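Long-range contact in anaphase-promoting complex subunit cut9 (Schizosaccharomyces pombe, PDB 2XPI), which serves as a subunit of the anaphase-promoting complex, the E3 ubiquitin ligase that controls progression through mitosis and G1, and forms homodimers through its tetratricopeptide repeats: residues D267-L277 with L288-S296. Residues are numbered along the deposited sequence; the frame is centred on the assembly and turned at random.
Sequences DAAFLRSLYML and LRRAEDYLS
Ser273 and Ala291 bring together the two helices of TPR 6, a helix-turn-helix hairpin of the tetratricopeptide superhelix. The segment axes approach to 9.0 Å with 120° between their N-to-C directions; no hydrogen bond joins the two segments, which meet mainly through apolar side chains. Small residues suit the crossing: Ser273 CA and Ala291 CA lie 4.7 Å apart, and Ser273 CB meets Ala291 CB at 3.7 Å. Ser273 can be buried here because its hydroxyl is satisfied within its own helix, Ser273 OG donating to Ala269 O at 2.6 Å; the backbone N of Ser273 reaches that same oxygen from the opposite face of the carbonyl plane.

Larger apolar side chains fill in around this centre. Leu295 gives up more surface to the opposite helix than any other residue of the contact, and its forked end lets it touch several neighbours at once: Leu295 CD1 meets Phe270 CD1 at 3.9 Å, while CD2 packs against Leu274 CD1 and Leu277 CD1. It crosses Phe270 and Leu274 at about a right angle. Toward the turn between the helices, the unbranched CB of Met276 leaves room for Leu288 CD1, 4.3 Å from Met276 CB, and Trp252 of helix 248-257 touches both side chains. Leu277 extends the apolar layer to Leu307 and Cys310 of the next helix, 305-317.

The aromatic contact lies at the other end, where tyrosine's long, flat side chain can span to the other helix while remaining partly exposed. CG anti to the backbone N (chi1 -179°) carries the Tyr294 ring out to helix 268-276. TPR repeats 1-7 mediate homodimerization, and Arg83 of the second subunit forms a salt bridge with Asp267 OD2, a cation-pi contact with Phe270 and packing with Tyr294. The ring's edge points at Phe270 CA, 3.7 Å from Tyr294 CE2.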
loop_
_atom_site.group_PDB
_atom_site.type_symbol
_atom_site.label_atom_id
_atom_site.label_comp_id
_atom_site.label_asym_id
_atom_site.label_seq_id
_atom_site.Cartn_x
_atom_site.Cartn_y
_atom_site.Cartn_z
ATOM N N ASP A 267 -19.071 28.803 -15.970
ATOM C CA ASP A 267 -18.737 28.894 -14.549
ATOM C C ASP A 267 -17.216 29.059 -14.370
ATOM O O ASP A 267 -16.634 28.600 -13.389
ATOM C CB ASP A 267 -19.241 27.643 -13.813
ATOM C CG ASP A 267 -19.243 27.806 -12.307
ATOM O OD1 ASP A 267 -18.854 26.838 -11.617
ATOM O OD2 ASP A 267 -19.621 28.896 -11.818
ATOM N N ALA A 268 -16.581 29.714 -15.334
ATOM C CA ALA A 268 -15.124 29.812 -15.360
ATOM C C ALA A 268 -14.589 30.509 -14.130
ATOM O O ALA A 268 -13.526 30.148 -13.641
ATOM C CB ALA A 268 -14.653 30.529 -16.612
ATOM N N ALA A 269 -15.327 31.495 -13.624
ATOM C CA ALA A 269 -14.832 32.318 -12.532
ATOM C C ALA A 269 -14.730 31.556 -11.233
ATOM O O ALA A 269 -13.922 31.896 -10.380
ATOM C CB ALA A 269 -15.681 33.562 -12.341
ATOM N N PHE A 270 -15.557 30.540 -11.074
ATOM C CA PHE A 270 -15.546 29.740 -9.864
ATOM C C PHE A 270 -14.233 28.981 -9.743
ATOM O O PHE A 270 -13.554 29.057 -8.718
ATOM C CB PHE A 270 -16.727 28.776 -9.883
ATOM C CG PHE A 270 -16.713 27.758 -8.779
ATOM C CD1 PHE A 270 -17.126 28.094 -7.500
ATOM C CD2 PHE A 270 -16.343 26.451 -9.036
ATOM C CE1 PHE A 270 -17.135 27.150 -6.487
ATOM C CE2 PHE A 270 -16.354 25.512 -8.040
ATOM C CZ PHE A 270 -16.755 25.863 -6.760
ATOM N N LEU A 271 -13.856 28.259 -10.786
ATOM C CA LEU A 271 -12.622 27.496 -10.723
ATOM C C LEU A 271 -11.414 28.430 -10.653
ATOM O O LEU A 271 -10.524 28.229 -9.843
ATOM C CB LEU A 271 -12.504 26.538 -11.908
ATOM C CG LEU A 271 -11.201 25.745 -12.009
ATOM C CD1 LEU A 271 -10.974 24.841 -10.777
ATOM C CD2 LEU A 271 -11.157 24.951 -13.308
ATOM N N ARG A 272 -11.389 29.462 -11.487
ATOM C CA ARG A 272 -10.290 30.420 -11.451
ATOM C C ARG A 272 -10.085 31.028 -10.064
ATOM O O ARG A 272 -8.948 31.171 -9.628
ATOM C CB ARG A 272 -10.478 31.525 -12.489
ATOM C CG ARG A 272 -9.433 32.606 -12.416
ATOM C CD ARG A 272 -9.364 33.392 -13.706
ATOM N NE ARG A 272 -10.688 33.566 -14.291
ATOM C CZ ARG A 272 -11.577 34.446 -13.846
ATOM N NH1 ARG A 272 -11.254 35.231 -12.814
ATOM N NH2 ARG A 272 -12.775 34.544 -14.423
ATOM N N SER A 273 -11.173 31.375 -9.373
ATOM C CA SER A 273 -11.072 31.918 -8.010
ATOM C C SER A 273 -10.496 30.880 -7.045
ATOM O O SER A 273 -9.717 31.211 -6.156
ATOM C CB SER A 273 -12.431 32.412 -7.481
ATOM O OG SER A 273 -13.077 33.334 -8.357
ATOM N N LEU A 274 -10.894 29.623 -7.200
ATOM C CA LEU A 274 -10.325 28.551 -6.386
ATOM C C LEU A 274 -8.818 28.497 -6.545
ATOM O O LEU A 274 -8.096 28.369 -5.564
ATOM C CB LEU A 274 -10.917 27.195 -6.781
ATOM C CG LEU A 274 -11.964 26.509 -5.901
ATOM C CD1 LEU A 274 -12.846 27.491 -5.177
ATOM C CD2 LEU A 274 -12.792 25.563 -6.748
ATOM N N TYR A 275 -8.340 28.583 -7.784
ATOM C CA TYR A 275 -6.901 28.507 -8.047
ATOM C C TYR A 275 -6.149 29.700 -7.455
ATOM O O TYR A 275 -5.123 29.544 -6.807
ATOM C CB TYR A 275 -6.638 28.363 -9.553
ATOM C CG TYR A 275 -6.873 26.953 -10.047
ATOM C CD1 TYR A 275 -6.633 26.596 -11.366
ATOM C CD2 TYR A 275 -7.330 25.975 -9.175
ATOM C CE1 TYR A 275 -6.830 25.303 -11.795
ATOM C CE2 TYR A 275 -7.543 24.696 -9.596
ATOM C CZ TYR A 275 -7.292 24.359 -10.907
ATOM O OH TYR A 275 -7.512 23.057 -11.298
ATOM N N MET A 276 -6.679 30.895 -7.664
ATOM C CA MET A 276 -6.080 32.092 -7.108
ATOM C C MET A 276 -5.904 32.002 -5.586
ATOM O O MET A 276 -4.977 32.584 -5.035
ATOM C CB MET A 276 -6.871 33.334 -7.540
ATOM C CG MET A 276 -6.700 33.649 -9.039
ATOM S SD MET A 276 -7.765 34.969 -9.675
ATOM C CE MET A 276 -8.450 35.450 -8.117
ATOM N N LEU A 277 -6.767 31.256 -4.906
ATOM C CA LEU A 277 -6.627 31.092 -3.459
ATOM C C LEU A 277 -5.354 30.345 -3.082
ATOM O O LEU A 277 -4.933 30.398 -1.927
ATOM C CB LEU A 277 -7.813 30.338 -2.857
ATOM C CG LEU A 277 -9.214 30.934 -2.857
ATOM C CD1 LEU A 277 -10.046 30.151 -1.863
ATOM C CD2 LEU A 277 -9.206 32.419 -2.496
ATOM N N LEU A 288 -7.366 38.982 -6.089
ATOM C CA LEU A 288 -7.511 38.046 -4.994
ATOM C C LEU A 288 -8.655 38.404 -4.050
ATOM O O LEU A 288 -9.203 37.531 -3.388
ATOM C CB LEU A 288 -6.200 37.951 -4.213
ATOM C CG LEU A 288 -6.051 36.722 -3.318
ATOM C CD1 LEU A 288 -5.510 35.566 -4.126
ATOM C CD2 LEU A 288 -5.135 37.005 -2.157
ATOM N N ARG A 289 -9.015 39.681 -3.982
ATOM C CA ARG A 289 -10.042 40.119 -3.039
ATOM C C ARG A 289 -11.444 39.905 -3.579
ATOM O O ARG A 289 -12.391 39.773 -2.810
ATOM C CB ARG A 289 -9.866 41.590 -2.657
ATOM C CG ARG A 289 -10.186 42.573 -3.783
ATOM C CD ARG A 289 -10.417 43.999 -3.265
ATOM N NE ARG A 289 -10.494 44.982 -4.347
ATOM C CZ ARG A 289 -11.427 44.994 -5.298
ATOM N NH1 ARG A 289 -12.372 44.063 -5.319
ATOM N NH2 ARG A 289 -11.410 45.934 -6.237
ATOM N N ARG A 290 -11.585 39.886 -4.900
ATOM C CA ARG A 290 -12.884 39.620 -5.500
ATOM C C ARG A 290 -13.114 38.124 -5.652
ATOM O O ARG A 290 -14.251 37.659 -5.655
ATOM C CB ARG A 290 -13.027 40.325 -6.844
ATOM C CG ARG A 290 -11.822 40.209 -7.739
ATOM C CD ARG A 290 -12.152 40.762 -9.110
ATOM N NE ARG A 290 -10.948 41.131 -9.842
ATOM C CZ ARG A 290 -10.236 42.226 -9.597
ATOM N NH1 ARG A 290 -10.604 43.062 -8.630
ATOM N NH2 ARG A 290 -9.154 42.486 -10.316
ATOM N N ALA A 291 -12.021 37.382 -5.783
ATOM C CA ALA A 291 -12.072 35.933 -5.811
ATOM C C ALA A 291 -12.526 35.453 -4.458
ATOM O O ALA A 291 -13.336 34.533 -4.350
ATOM C CB ALA A 291 -10.716 35.370 -6.110
ATOM N N GLU A 292 -11.986 36.086 -3.424
ATOM C CA GLU A 292 -12.329 35.756 -2.051
ATOM C C GLU A 292 -13.762 36.210 -1.748
ATOM O O GLU A 292 -14.468 35.595 -0.945
ATOM C CB GLU A 292 -11.325 36.398 -1.089
ATOM C CG GLU A 292 -11.352 35.847 0.338
ATOM C CD GLU A 292 -12.586 36.296 1.133
ATOM O OE1 GLU A 292 -12.952 37.497 1.065
ATOM O OE2 GLU A 292 -13.192 35.446 1.827
ATOM N N ASP A 293 -14.202 37.277 -2.404
ATOM C CA ASP A 293 -15.558 37.738 -2.192
ATOM C C ASP A 293 -16.567 36.865 -2.934
ATOM O O ASP A 293 -17.569 36.423 -2.363
ATOM C CB ASP A 293 -15.707 39.197 -2.600
ATOM C CG ASP A 293 -16.375 40.018 -1.524
ATOM O OD1 ASP A 293 -16.161 39.697 -0.330
ATOM O OD2 ASP A 293 -17.115 40.971 -1.863
ATOM N N TYR A 294 -16.290 36.619 -4.208
ATOM C CA TYR A 294 -17.114 35.739 -5.012
ATOM C C TYR A 294 -17.344 34.400 -4.306
ATOM O O TYR A 294 -18.481 33.941 -4.204
ATOM C CB TYR A 294 -16.467 35.519 -6.371
ATOM C CG TYR A 294 -17.256 34.635 -7.290
ATOM C CD1 TYR A 294 -18.558 34.959 -7.654
ATOM C CD2 TYR A 294 -16.701 33.475 -7.809
ATOM C CE1 TYR A 294 -19.287 34.145 -8.519
ATOM C CE2 TYR A 294 -17.409 32.663 -8.662
ATOM C CZ TYR A 294 -18.701 32.997 -9.015
ATOM O OH TYR A 294 -19.399 32.177 -9.871
ATOM N N LEU A 295 -16.277 33.785 -3.809
ATOM C CA LEU A 295 -16.389 32.473 -3.169
ATOM C C LEU A 295 -17.109 32.488 -1.812
ATOM O O LEU A 295 -17.761 31.509 -1.431
ATOM C CB LEU A 295 -15.011 31.821 -3.035
ATOM C CG LEU A 295 -14.520 30.913 -4.166
ATOM C CD1 LEU A 295 -15.458 30.896 -5.363
ATOM C CD2 LEU A 295 -13.126 31.316 -4.566
ATOM N N SER A 296 -16.993 33.593 -1.085
ATOM C CA SER A 296 -17.731 33.753 0.164
ATOM C C SER A 296 -19.233 33.972 -0.066
ATOM O O SER A 296 -20.050 33.672 0.807
ATOM C CB SER A 296 -17.134 34.877 1.012
ATOM O OG SER A 296 -16.001 34.403 1.733
#